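PDB 1ZCH: hypothetical oxidoreductase ycnD from Bacillus subtilis, which catalyses NAD(P)H-dependent reduction through a bound FMN, acting on free flavin, nitroaromatic compounds, quinones, chromates and azo dyes. Local coordinates for residues A[11-16]-A[132-137]; A[78-83]-A[153-158]; A[174-179]-A[198-203]. All coordinates share one frame; numbering follows the deposited sequence. Where two conformers were deposited one is given.

Contact 1: residues A[11-16]-A[132-137]; sequences HRSIRS and TVPIGA. With FMN (flavin mononucleotide), chain D.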
loop_
_atom_site.group_PDB
_atom_site.type_symbol
_atom_site.label_atom_id
_atom_site.label_comp_id
_atom_site.label_asym_id
_atom_site.label_seq_id
_atom_site.Cartn_x
_atom_site.Cartn_y
_atom_site.Cartn_z
ATOM N N HIS A 11 -4.277 -3.924 16.244
ATOM C CA HIS A 11 -4.191 -4.925 15.186
ATOM C C HIS A 11 -3.331 -6.161 15.446
ATOM O O HIS A 11 -2.263 -6.082 16.051
ATOM C CB HIS A 11 -3.679 -4.297 13.885
ATOM C CG HIS A 11 -3.283 -5.314 12.858
ATOM N ND1 HIS A 11 -4.204 -5.978 12.077
ATOM C CD2 HIS A 11 -2.080 -5.868 12.572
ATOM C CE1 HIS A 11 -3.587 -6.900 11.358
ATOM N NE2 HIS A 11 -2.299 -6.856 11.641
ATOM N N ARG A 12 -3.822 -7.299 14.957
ATOM C CA ARG A 12 -3.114 -8.576 15.002
ATOM C C ARG A 12 -3.798 -9.457 13.964
ATOM O O ARG A 12 -5.019 -9.412 13.816
ATOM C CB ARG A 12 -3.164 -9.240 16.393
ATOM C CG ARG A 12 -4.414 -10.061 16.710
ATOM C CD ARG A 12 -5.611 -9.163 16.921
ATOM N NE ARG A 12 -5.355 -8.157 17.948
ATOM C CZ ARG A 12 -5.252 -8.414 19.248
ATOM N NH1 ARG A 12 -5.383 -9.657 19.700
ATOM N NH2 ARG A 12 -5.019 -7.424 20.098
ATOM N N SER A 13 -3.017 -10.229 13.218
ATOM C CA SER A 13 -3.591 -11.108 12.207
ATOM C C SER A 13 -4.282 -12.311 12.839
ATOM O O SER A 13 -3.802 -12.870 13.829
ATOM C CB SER A 13 -2.508 -11.591 11.239
ATOM O OG SER A 13 -2.116 -10.548 10.361
ATOM N N ILE A 14 -5.408 -12.706 12.254
ATOM C CA ILE A 14 -6.186 -13.843 12.738
ATOM C C ILE A 14 -6.089 -14.977 11.717
ATOM O O ILE A 14 -6.267 -14.749 10.520
ATOM C CB ILE A 14 -7.677 -13.449 12.919
ATOM C CG1 ILE A 14 -7.795 -12.308 13.933
ATOM C CG2 ILE A 14 -8.500 -14.654 13.364
ATOM C CD1 ILE A 14 -7.234 -12.634 15.304
ATOM N N ARG A 15 -5.798 -16.190 12.186
ATOM C CA ARG A 15 -5.690 -17.342 11.290
ATOM C C ARG A 15 -6.571 -18.516 11.720
ATOM O O ARG A 15 -6.427 -19.634 11.217
ATOM C CB ARG A 15 -4.235 -17.800 11.179
ATOM C CG ARG A 15 -3.318 -16.764 10.546
ATOM C CD ARG A 15 -1.924 -17.321 10.301
ATOM N NE ARG A 15 -1.045 -16.319 9.703
ATOM C CZ ARG A 15 -0.440 -15.347 10.380
ATOM N NH1 ARG A 15 -0.606 -15.241 11.693
ATOM N NH2 ARG A 15 0.326 -14.474 9.738
ATOM N N SER A 16 -7.469 -18.253 12.662
ATOM C CA SER A 16 -8.410 -19.254 13.154
ATOM C C SER A 16 -9.777 -18.584 13.100
ATOM O O SER A 16 -10.022 -17.610 13.818
ATOM C CB SER A 16 -8.079 -19.654 14.593
ATOM O OG SER A 16 -9.021 -20.599 15.078
ATOM N N THR A 132 -8.726 -10.625 10.225
ATOM C CA THR A 132 -8.180 -10.638 8.873
ATOM C C THR A 132 -6.723 -11.091 8.868
ATOM O O THR A 132 -6.058 -11.124 9.910
ATOM C CB THR A 132 -8.193 -9.227 8.208
ATOM O OG1 THR A 132 -7.135 -8.429 8.760
ATOM C CG2 THR A 132 -9.529 -8.514 8.438
ATOM N N VAL A 133 -6.246 -11.454 7.682
ATOM C CA VAL A 133 -4.848 -11.820 7.481
ATOM C C VAL A 133 -4.568 -11.698 5.987
ATOM O O VAL A 133 -5.266 -12.290 5.161
ATOM C CB VAL A 133 -4.499 -13.251 7.981
ATOM C CG1 VAL A 133 -5.206 -14.320 7.151
ATOM C CG2 VAL A 133 -2.981 -13.444 7.925
ATOM N N PRO A 134 -3.571 -10.880 5.616
ATOM C CA PRO A 134 -3.271 -10.737 4.188
ATOM C C PRO A 134 -2.617 -12.017 3.682
ATOM O O PRO A 134 -2.102 -12.804 4.477
ATOM C CB PRO A 134 -2.307 -9.549 4.143
ATOM C CG PRO A 134 -2.610 -8.787 5.413
ATOM C CD PRO A 134 -2.811 -9.903 6.413
ATOM N N ILE A 135 -2.646 -12.222 2.369
ATOM C CA ILE A 135 -2.051 -13.411 1.768
ATOM C C ILE A 135 -1.176 -13.014 0.579
ATOM O O ILE A 135 -1.658 -12.869 -0.541
ATOM C CB ILE A 135 -3.135 -14.404 1.274
ATOM C CG1 ILE A 135 -4.018 -14.858 2.446
ATOM C CG2 ILE A 135 -2.470 -15.603 0.604
ATOM C CD1 ILE A 135 -3.297 -15.694 3.494
ATOM N N GLY A 136 0.116 -12.838 0.832
ATOM C CA GLY A 136 1.022 -12.462 -0.239
ATOM C C GLY A 136 1.352 -13.635 -1.140
ATOM O O GLY A 136 1.860 -13.452 -2.249
ATOM N N ALA A 137 1.046 -14.841 -0.669
ATOM C CA ALA A 137 1.322 -16.060 -1.422
ATOM C C ALA A 137 0.548 -16.170 -2.734
ATOM O O ALA A 137 0.778 -17.096 -3.512
ATOM C CB ALA A 137 1.049 -17.282 -0.551
HETATM N N1 FMN D . 0.249 -14.309 6.658
HETATM C C2 FMN D . 0.022 -15.582 6.281
HETATM O O2 FMN D . -0.304 -16.435 7.064
HETATM N N3 FMN D . 0.150 -15.999 4.910
HETATM C C4 FMN D . 0.510 -15.101 3.898
HETATM O O4 FMN D . 0.610 -15.500 2.752
HETATM C C4A FMN D . 0.745 -13.707 4.293
HETATM N N5 FMN D . 1.111 -12.778 3.352
HETATM C C5A FMN D . 1.147 -11.448 3.729
HETATM C C6 FMN D . 1.335 -10.472 2.693
HETATM C C7 FMN D . 1.331 -9.107 2.971
HETATM C C7M FMN D . 1.469 -8.114 1.835
HETATM C C8 FMN D . 1.172 -8.638 4.361
HETATM C C8M FMN D . 1.116 -7.173 4.713
HETATM C C9 FMN D . 1.022 -9.588 5.409
HETATM C C9A FMN D . 0.993 -10.992 5.110
HETATM N N10 FMN D . 0.742 -12.041 6.113
HETATM C C10 FMN D . 0.584 -13.350 5.732
HETATM C "C1'" FMN D . 0.612 -11.651 7.556
HETATM C "C2'" FMN D . 1.996 -11.351 8.224
HETATM O "O2'" FMN D . 2.629 -12.600 8.530
HETATM C "C3'" FMN D . 1.727 -10.524 9.492
HETATM O "O3'" FMN D . 1.132 -9.272 9.095
HETATM C "C4'" FMN D . 3.033 -10.227 10.266
HETATM O "O4'" FMN D . 3.631 -11.431 10.756
HETATM C "C5'" FMN D . 2.701 -9.271 11.402
HETATM O "O5'" FMN D . 1.810 -10.000 12.464
HETATM P P FMN D . 0.437 -9.377 12.758
HETATM O O1P FMN D . 0.604 -8.182 13.567
HETATM O O2P FMN D . -0.351 -10.347 13.493
HETATM O O3P FMN D . -0.247 -9.027 11.518
HETATM O O HOH W 1 -7.408 -9.274 12.403
#

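Contact 2: residues A[78-83]-A[153-158]; sequences LFCADF and KYVFPL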
loop_
_atom_site.group_PDB
_atom_site.type_symbol
_atom_site.label_atom_id
_atom_site.label_comp_id
_atom_site.label_asym_id
_atom_site.label_seq_id
_atom_site.Cartn_x
_atom_site.Cartn_y
_atom_site.Cartn_z
ATOM N N LEU A 78 -9.273 -10.464 -3.134
ATOM C CA LEU A 78 -8.016 -10.423 -3.873
ATOM C C LEU A 78 -7.788 -8.995 -4.348
ATOM O O LEU A 78 -8.590 -8.452 -5.106
ATOM C CB LEU A 78 -8.045 -11.357 -5.085
ATOM C CG LEU A 78 -6.746 -11.300 -5.902
ATOM C CD1 LEU A 78 -5.586 -11.801 -5.055
ATOM C CD2 LEU A 78 -6.886 -12.141 -7.162
ATOM N N PHE A 79 -6.704 -8.387 -3.878
ATOM C CA PHE A 79 -6.361 -7.025 -4.269
ATOM C C PHE A 79 -5.400 -7.109 -5.446
ATOM O O PHE A 79 -4.329 -7.712 -5.346
ATOM C CB PHE A 79 -5.711 -6.288 -3.092
ATOM C CG PHE A 79 -6.671 -5.961 -1.986
ATOM C CD1 PHE A 79 -7.222 -4.686 -1.881
ATOM C CD2 PHE A 79 -7.069 -6.942 -1.076
ATOM C CE1 PHE A 79 -8.160 -4.391 -0.886
ATOM C CE2 PHE A 79 -8.004 -6.658 -0.079
ATOM C CZ PHE A 79 -8.551 -5.382 0.016
ATOM N N CYS A 80 -5.799 -6.511 -6.564
ATOM C CA CYS A 80 -4.998 -6.528 -7.784
ATOM C C CYS A 80 -4.666 -5.127 -8.264
ATOM O O CYS A 80 -5.477 -4.215 -8.131
ATOM C CB CYS A 80 -5.764 -7.215 -8.921
ATOM S SG CYS A 80 -6.452 -8.839 -8.556
ATOM N N ALA A 81 -3.471 -4.965 -8.822
ATOM C CA ALA A 81 -3.091 -3.689 -9.412
ATOM C C ALA A 81 -3.932 -3.733 -10.688
ATOM O O ALA A 81 -4.047 -4.794 -11.311
ATOM C CB ALA A 81 -1.607 -3.682 -9.751
ATOM N N ASP A 82 -4.517 -2.608 -11.085
ATOM C CA ASP A 82 -5.371 -2.601 -12.269
ATOM C C ASP A 82 -5.147 -1.406 -13.189
ATOM O O ASP A 82 -5.407 -0.262 -12.810
ATOM C CB ASP A 82 -6.845 -2.631 -11.834
ATOM C CG ASP A 82 -7.811 -2.838 -12.999
ATOM O OD1 ASP A 82 -7.626 -2.216 -14.066
ATOM O OD2 ASP A 82 -8.776 -3.614 -12.836
ATOM N N PHE A 83 -4.647 -1.676 -14.391
ATOM C CA PHE A 83 -4.445 -0.630 -15.390
ATOM C C PHE A 83 -5.309 -0.978 -16.604
ATOM O O PHE A 83 -5.123 -0.437 -17.698
ATOM C CB PHE A 83 -2.963 -0.518 -15.776
ATOM C CG PHE A 83 -2.173 0.387 -14.868
ATOM C CD1 PHE A 83 -2.038 1.740 -15.158
ATOM C CD2 PHE A 83 -1.603 -0.107 -13.695
ATOM C CE1 PHE A 83 -1.346 2.598 -14.292
ATOM C CE2 PHE A 83 -0.912 0.739 -12.821
ATOM C CZ PHE A 83 -0.784 2.092 -13.121
ATOM N N LYS A 153 -5.471 -8.616 -19.309
ATOM C CA LYS A 153 -4.183 -7.957 -19.466
ATOM C C LYS A 153 -4.242 -6.642 -18.677
ATOM O O LYS A 153 -5.304 -6.022 -18.576
ATOM C CB LYS A 153 -3.927 -7.686 -20.953
ATOM C CG LYS A 153 -2.590 -7.047 -21.279
ATOM C CD LYS A 153 -2.421 -6.936 -22.789
ATOM C CE LYS A 153 -1.108 -6.281 -23.174
ATOM N NZ LYS A 153 -0.970 -6.224 -24.661
ATOM N N TYR A 154 -3.102 -6.249 -18.110
ATOM C CA TYR A 154 -2.947 -5.027 -17.311
ATOM C C TYR A 154 -3.471 -5.136 -15.882
ATOM O O TYR A 154 -3.608 -4.135 -15.179
ATOM C CB TYR A 154 -3.588 -3.831 -18.018
ATOM C CG TYR A 154 -2.980 -3.578 -19.377
ATOM C CD1 TYR A 154 -1.612 -3.343 -19.517
ATOM C CD2 TYR A 154 -3.765 -3.611 -20.530
ATOM C CE1 TYR A 154 -1.040 -3.150 -20.772
ATOM C CE2 TYR A 154 -3.202 -3.418 -21.788
ATOM C CZ TYR A 154 -1.844 -3.188 -21.904
ATOM O OH TYR A 154 -1.294 -2.981 -23.149
ATOM N N VAL A 155 -3.757 -6.362 -15.459
ATOM C CA VAL A 155 -4.225 -6.624 -14.105
ATOM C C VAL A 155 -3.354 -7.742 -13.534
ATOM O O VAL A 155 -3.121 -8.753 -14.199
ATOM C CB VAL A 155 -5.701 -7.097 -14.087
ATOM C CG1 VAL A 155 -6.133 -7.431 -12.650
ATOM C CG2 VAL A 155 -6.602 -6.020 -14.676
ATOM N N PHE A 156 -2.845 -7.552 -12.322
ATOM C CA PHE A 156 -2.044 -8.598 -11.694
ATOM C C PHE A 156 -2.285 -8.663 -10.192
ATOM O O PHE A 156 -2.460 -7.639 -9.525
ATOM C CB PHE A 156 -0.547 -8.439 -12.032
ATOM C CG PHE A 156 0.105 -7.211 -11.463
ATOM C CD1 PHE A 156 0.585 -7.200 -10.158
ATOM C CD2 PHE A 156 0.298 -6.082 -12.256
ATOM C CE1 PHE A 156 1.257 -6.082 -9.651
ATOM C CE2 PHE A 156 0.966 -4.960 -11.761
ATOM C CZ PHE A 156 1.448 -4.960 -10.455
ATOM N N PRO A 157 -2.328 -9.885 -9.643
ATOM C CA PRO A 157 -2.564 -10.084 -8.212
ATOM C C PRO A 157 -1.405 -9.622 -7.345
ATOM O O PRO A 157 -0.241 -9.862 -7.662
ATOM C CB PRO A 157 -2.793 -11.586 -8.116
ATOM C CG PRO A 157 -1.832 -12.113 -9.144
ATOM C CD PRO A 157 -2.066 -11.173 -10.314
ATOM N N LEU A 158 -1.731 -8.944 -6.252
ATOM C CA LEU A 158 -0.705 -8.476 -5.329
ATOM C C LEU A 158 -0.854 -9.142 -3.968
ATOM O O LEU A 158 0.109 -9.680 -3.426
ATOM C CB LEU A 158 -0.771 -6.954 -5.194
ATOM C CG LEU A 158 -0.140 -6.255 -6.401
ATOM C CD1 LEU A 158 -0.487 -4.784 -6.415
ATOM C CD2 LEU A 158 1.372 -6.461 -6.345
#

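Contact 3: residues A[174-179]-A[198-203]; sequences PRLPQE and QAYDEQ. With FMN (flavin mononucleotide), chain D.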
loop_
_atom_site.group_PDB
_atom_site.type_symbol
_atom_site.label_atom_id
_atom_site.label_comp_id
_atom_site.label_asym_id
_atom_site.label_seq_id
_atom_site.Cartn_x
_atom_site.Cartn_y
_atom_site.Cartn_z
ATOM N N PRO A 174 5.246 -8.118 18.763
ATOM C CA PRO A 174 6.168 -6.989 18.921
ATOM C C PRO A 174 6.681 -6.432 17.596
ATOM O O PRO A 174 6.942 -7.182 16.655
ATOM C CB PRO A 174 7.305 -7.581 19.759
ATOM C CG PRO A 174 6.625 -8.645 20.554
ATOM C CD PRO A 174 5.721 -9.287 19.526
ATOM N N ARG A 175 6.833 -5.112 17.540
ATOM C CA ARG A 175 7.332 -4.442 16.343
ATOM C C ARG A 175 8.681 -3.808 16.657
ATOM O O ARG A 175 9.039 -3.631 17.822
ATOM C CB ARG A 175 6.360 -3.346 15.899
ATOM C CG ARG A 175 4.975 -3.831 15.496
ATOM C CD ARG A 175 5.047 -4.710 14.267
ATOM N NE ARG A 175 3.769 -4.799 13.565
ATOM C CZ ARG A 175 2.920 -5.819 13.650
ATOM N NH1 ARG A 175 3.195 -6.868 14.419
ATOM N NH2 ARG A 175 1.800 -5.797 12.937
ATOM N N LEU A 176 9.430 -3.478 15.612
ATOM C CA LEU A 176 10.732 -2.835 15.766
ATOM C C LEU A 176 10.579 -1.567 16.595
ATOM O O LEU A 176 9.515 -0.944 16.598
ATOM C CB LEU A 176 11.292 -2.449 14.395
ATOM C CG LEU A 176 11.912 -3.535 13.514
ATOM C CD1 LEU A 176 11.867 -3.100 12.056
ATOM C CD2 LEU A 176 13.351 -3.798 13.966
ATOM N N PRO A 177 11.633 -1.179 17.329
ATOM C CA PRO A 177 11.543 0.044 18.134
ATOM C C PRO A 177 11.177 1.189 17.187
ATOM O O PRO A 177 11.657 1.239 16.052
ATOM C CB PRO A 177 12.954 0.186 18.692
ATOM C CG PRO A 177 13.374 -1.237 18.879
ATOM C CD PRO A 177 12.896 -1.892 17.590
ATOM N N GLN A 178 10.336 2.103 17.651
ATOM C CA GLN A 178 9.900 3.224 16.827
ATOM C C GLN A 178 11.055 3.982 16.168
ATOM O O GLN A 178 10.969 4.370 15.001
ATOM C CB GLN A 178 9.067 4.177 17.681
ATOM C CG GLN A 178 8.394 5.289 16.914
ATOM C CD GLN A 178 7.427 6.057 17.786
ATOM O OE1 GLN A 178 6.590 5.462 18.467
ATOM N NE2 GLN A 178 7.530 7.382 17.771
ATOM N N GLU A 179 12.138 4.180 16.913
ATOM C CA GLU A 179 13.300 4.908 16.406
ATOM C C GLU A 179 13.961 4.234 15.208
ATOM O O GLU A 179 14.637 4.888 14.414
ATOM C CB GLU A 179 14.341 5.078 17.518
ATOM C CG GLU A 179 13.849 5.837 18.738
ATOM C CD GLU A 179 12.672 5.152 19.416
ATOM O OE1 GLU A 179 12.767 3.936 19.708
ATOM O OE2 GLU A 179 11.650 5.835 19.656
ATOM N N GLN A 198 19.253 -5.556 17.038
ATOM C CA GLN A 198 19.735 -6.549 17.993
ATOM C C GLN A 198 18.890 -6.547 19.269
ATOM O O GLN A 198 18.638 -7.600 19.855
ATOM C CB GLN A 198 21.211 -6.299 18.318
ATOM C CG GLN A 198 22.126 -6.596 17.133
ATOM C CD GLN A 198 23.579 -6.277 17.408
ATOM O OE1 GLN A 198 23.934 -5.129 17.678
ATOM N NE2 GLN A 198 24.433 -7.295 17.335
ATOM N N ALA A 199 18.446 -5.367 19.695
ATOM C CA ALA A 199 17.607 -5.272 20.889
ATOM C C ALA A 199 16.254 -5.902 20.569
ATOM O O ALA A 199 15.675 -6.618 21.387
ATOM C CB ALA A 199 17.428 -3.814 21.295
ATOM N N TYR A 200 15.758 -5.632 19.366
ATOM C CA TYR A 200 14.480 -6.177 18.920
ATOM C C TYR A 200 14.548 -7.701 18.902
ATOM O O TYR A 200 13.592 -8.377 19.290
ATOM C CB TYR A 200 14.151 -5.643 17.521
ATOM C CG TYR A 200 12.826 -6.109 16.944
ATOM C CD1 TYR A 200 11.650 -6.062 17.698
ATOM C CD2 TYR A 200 12.741 -6.545 15.626
ATOM C CE1 TYR A 200 10.422 -6.437 17.145
ATOM C CE2 TYR A 200 11.519 -6.917 15.060
ATOM C CZ TYR A 200 10.364 -6.860 15.822
ATOM O OH TYR A 200 9.156 -7.213 15.255
ATOM N N ASP A 201 15.683 -8.242 18.462
ATOM C CA ASP A 201 15.854 -9.696 18.406
ATOM C C ASP A 201 15.651 -10.346 19.773
ATOM O O ASP A 201 14.969 -11.368 19.887
ATOM C CB ASP A 201 17.245 -10.073 17.871
ATOM C CG ASP A 201 17.281 -10.192 16.353
ATOM O OD1 ASP A 201 16.211 -10.406 15.742
ATOM O OD2 ASP A 201 18.383 -10.093 15.768
ATOM N N GLU A 202 16.239 -9.758 20.809
ATOM C CA GLU A 202 16.098 -10.314 22.152
ATOM C C GLU A 202 14.637 -10.274 22.564
ATOM O O GLU A 202 14.117 -11.226 23.145
ATOM C CB GLU A 202 16.936 -9.523 23.157
ATOM C CG GLU A 202 18.366 -9.286 22.711
ATOM C CD GLU A 202 19.321 -9.154 23.878
ATOM O OE1 GLU A 202 18.943 -8.517 24.887
ATOM O OE2 GLU A 202 20.451 -9.681 23.780
ATOM N N GLN A 203 13.976 -9.167 22.253
ATOM C CA GLN A 203 12.565 -9.004 22.577
ATOM C C GLN A 203 11.725 -10.062 21.872
ATOM O O GLN A 203 10.830 -10.661 22.473
ATOM C CB GLN A 203 12.079 -7.620 22.138
ATOM C CG GLN A 203 12.711 -6.452 22.867
ATOM C CD GLN A 203 12.286 -5.119 22.282
ATOM O OE1 GLN A 203 11.096 -4.860 22.104
ATOM N NE2 GLN A 203 13.257 -4.265 21.979
HETATM N N1 FMN D . 0.249 -14.309 6.658
HETATM C C2 FMN D . 0.022 -15.582 6.281
HETATM O O2 FMN D . -0.304 -16.435 7.064
HETATM N N3 FMN D . 0.150 -15.999 4.910
HETATM C C4 FMN D . 0.510 -15.101 3.898
HETATM O O4 FMN D . 0.610 -15.500 2.752
HETATM C C4A FMN D . 0.745 -13.707 4.293
HETATM N N5 FMN D . 1.111 -12.778 3.352
HETATM C C5A FMN D . 1.147 -11.448 3.729
HETATM C C6 FMN D . 1.335 -10.472 2.693
HETATM C C7 FMN D . 1.331 -9.107 2.971
HETATM C C7M FMN D . 1.469 -8.114 1.835
HETATM C C8 FMN D . 1.172 -8.638 4.361
HETATM C C8M FMN D . 1.116 -7.173 4.713
HETATM C C9 FMN D . 1.022 -9.588 5.409
HETATM C C9A FMN D . 0.993 -10.992 5.110
HETATM N N10 FMN D . 0.742 -12.041 6.113
HETATM C C10 FMN D . 0.584 -13.350 5.732
HETATM C "C1'" FMN D . 0.612 -11.651 7.556
HETATM C "C2'" FMN D . 1.996 -11.351 8.224
HETATM O "O2'" FMN D . 2.629 -12.600 8.530
HETATM C "C3'" FMN D . 1.727 -10.524 9.492
HETATM O "O3'" FMN D . 1.132 -9.272 9.095
HETATM C "C4'" FMN D . 3.033 -10.227 10.266
HETATM O "O4'" FMN D . 3.631 -11.431 10.756
HETATM C "C5'" FMN D . 2.701 -9.271 11.402
HETATM O "O5'" FMN D . 1.810 -10.000 12.464
HETATM P P FMN D . 0.437 -9.377 12.758
HETATM O O1P FMN D . 0.604 -8.182 13.567
HETATM O O2P FMN D . -0.351 -10.347 13.493
HETATM O O3P FMN D . -0.247 -9.027 11.518
HETATM O O HOH W 2 10.499 -2.891 19.994
#

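Contact 1: residues A[11-16]-A[132-137]
I14 and T132 join the loop 11-16 to the strand 132-135 through a single backbone hydrogen bond, I14 N to T132 O, at 2.9 Å. The bond is nearly straight, but I14 N sits above the carbonyl plane of T132, 35° out of it. The same T132 oxygen receives a CA-H...O contact from S13. A water bridges R12 O and T132 N.

V133 carries the side-chain packing. Its CB lies 3.4 Å from I14 O. Its CG2, anti to the backbone N, meets S13 CB and lies over one face of the R15 guanidinium, 3.9 Å from R15 NE.

Both segments grip FMN. The phosphate takes S13 N on O2P, while S13 OG (2.7 Å) and H11 NE2 both donate to O3P. R15 is extended from CG to NE and meets the flavin edge on. Its NE donates to FMN O2 at 2.7 Å, and its NH2 donates to FMN N1 at 3.1 Å. This positive charge would probably stabilise negative charge at N1 and O2 of the reduced flavin. From the strand end, G136 N donates to FMN N5 at 2.7 Å. P134 CB rests against C8 and C9 of the flavin.

H11 ND1 and T132 OG1 bond the two carboxylate oxygens of E126 in helix 104-127, tying the two segments to that helix. W69 of helix 68-72 packs on R15 and V133. Within the sheet, strand 131-135 pairs with strand 155-164, through V133 with V162 and I135 with G160.

Contact 2: residues A[78-83]-A[153-158]
A81 and F156 form an antiparallel hydrogen-bonded pair, with A81 N to F156 O at 2.9 Å and F156 N to A81 O at 3.2 Å. L158 N to F79 O extends this ladder at one end. At the other, F83 N donates to Y154 O at 2.8 Å, just where F83 takes the N-cap position of helix 84-94. C80 with P157 and D82 with V155 are the non-hydrogen-bonded pairs.

On one face of the sheet, A81 CB sits over the F156 ring in a CH-pi contact, 3.6 Å from its centroid. F156 CG stands between its own N and carbonyl carbon (chi1 66°), which swings the ring over the alanine. L158 CD1 also touches A81 CB, at 3.7 Å.

The other face carries C80, D82, V155 and P157. V155 splits its methyls: CG1 meets C80 CB at 3.8 Å, and CG2 lies by D82 OD2. That carboxylate oxygen is bonded to T47 and to Y187 of the second subunit.

The strand axes make an angle of 139°. This is the pairing of the two inner strands, 75-82 and 155-164, of the antiparallel sheet at the heart of this nitroreductase-family subunit.

Contact 3: residues A[174-179]-A[198-203]
Y200 and P174 make the direct polar bond of this contact: Y200 OH donates to P174 O at 2.6 Å. The hydroxyl lies above the carbonyl plane of P174, 38° out of it. Y200 OH is also bonded to Q44 of the second subunit. In one of the two Q203 conformers, a water bridges R175 O and Q203 OE1.

The packing is built on the Y200 ring. Its CG is anti to the backbone N (chi1 -179°), which sends the ring from helix 190-212 toward the segment 174-177. The backbone of L176 passes over one ring face. L176 CA lies 3.8 Å from the ring centroid, only 9° off the normal, in a CH-pi contact. The L176 side chain crosses that of Y200 at about a right angle, with CD2 against Y200 CD2. P174 CB approaches Y200 CE1 at 4.2 Å, and P177 CD touches Y200 CB at 4.0 Å.

The charged group is R175, whose CB points away from the helix. Its guanidinium presents its edge to the FMN phosphate. NH2 (2.7 Å) and NH1 (3.0 Å) both donate to O1P. R175 NE and NH2 are also bonded to Q35 O and A37 O of the second subunit.

Y200 thus holds the backbone on both sides of R175. The phosphate and two carbonyls of the second subunit grip R175, which probably helps offset the phosphate's negative charge.

Contacts 1 and 2 cross along the chain, since their segments alternate. They share one antiparallel sheet, in which strands 131-135 and 155-164 are neighbours. Their centres are 20 Å apart. Contact 3 comes later in the chain, after strand 155-164, and lies outward on helix 190-212. Its centre is 34 Å from that of contact 2, on the opposite side of the chain's centre. Contacts 1 and 3 have centres 21 Å apart but touch, H11 CD2 to R175 NH2 at 3.9 Å, and both bind FMN. All three reach the second subunit. Contacts 1 and 3 meet at the FMN phosphate, while contact 2 lies in the sheet beside the site without touching either.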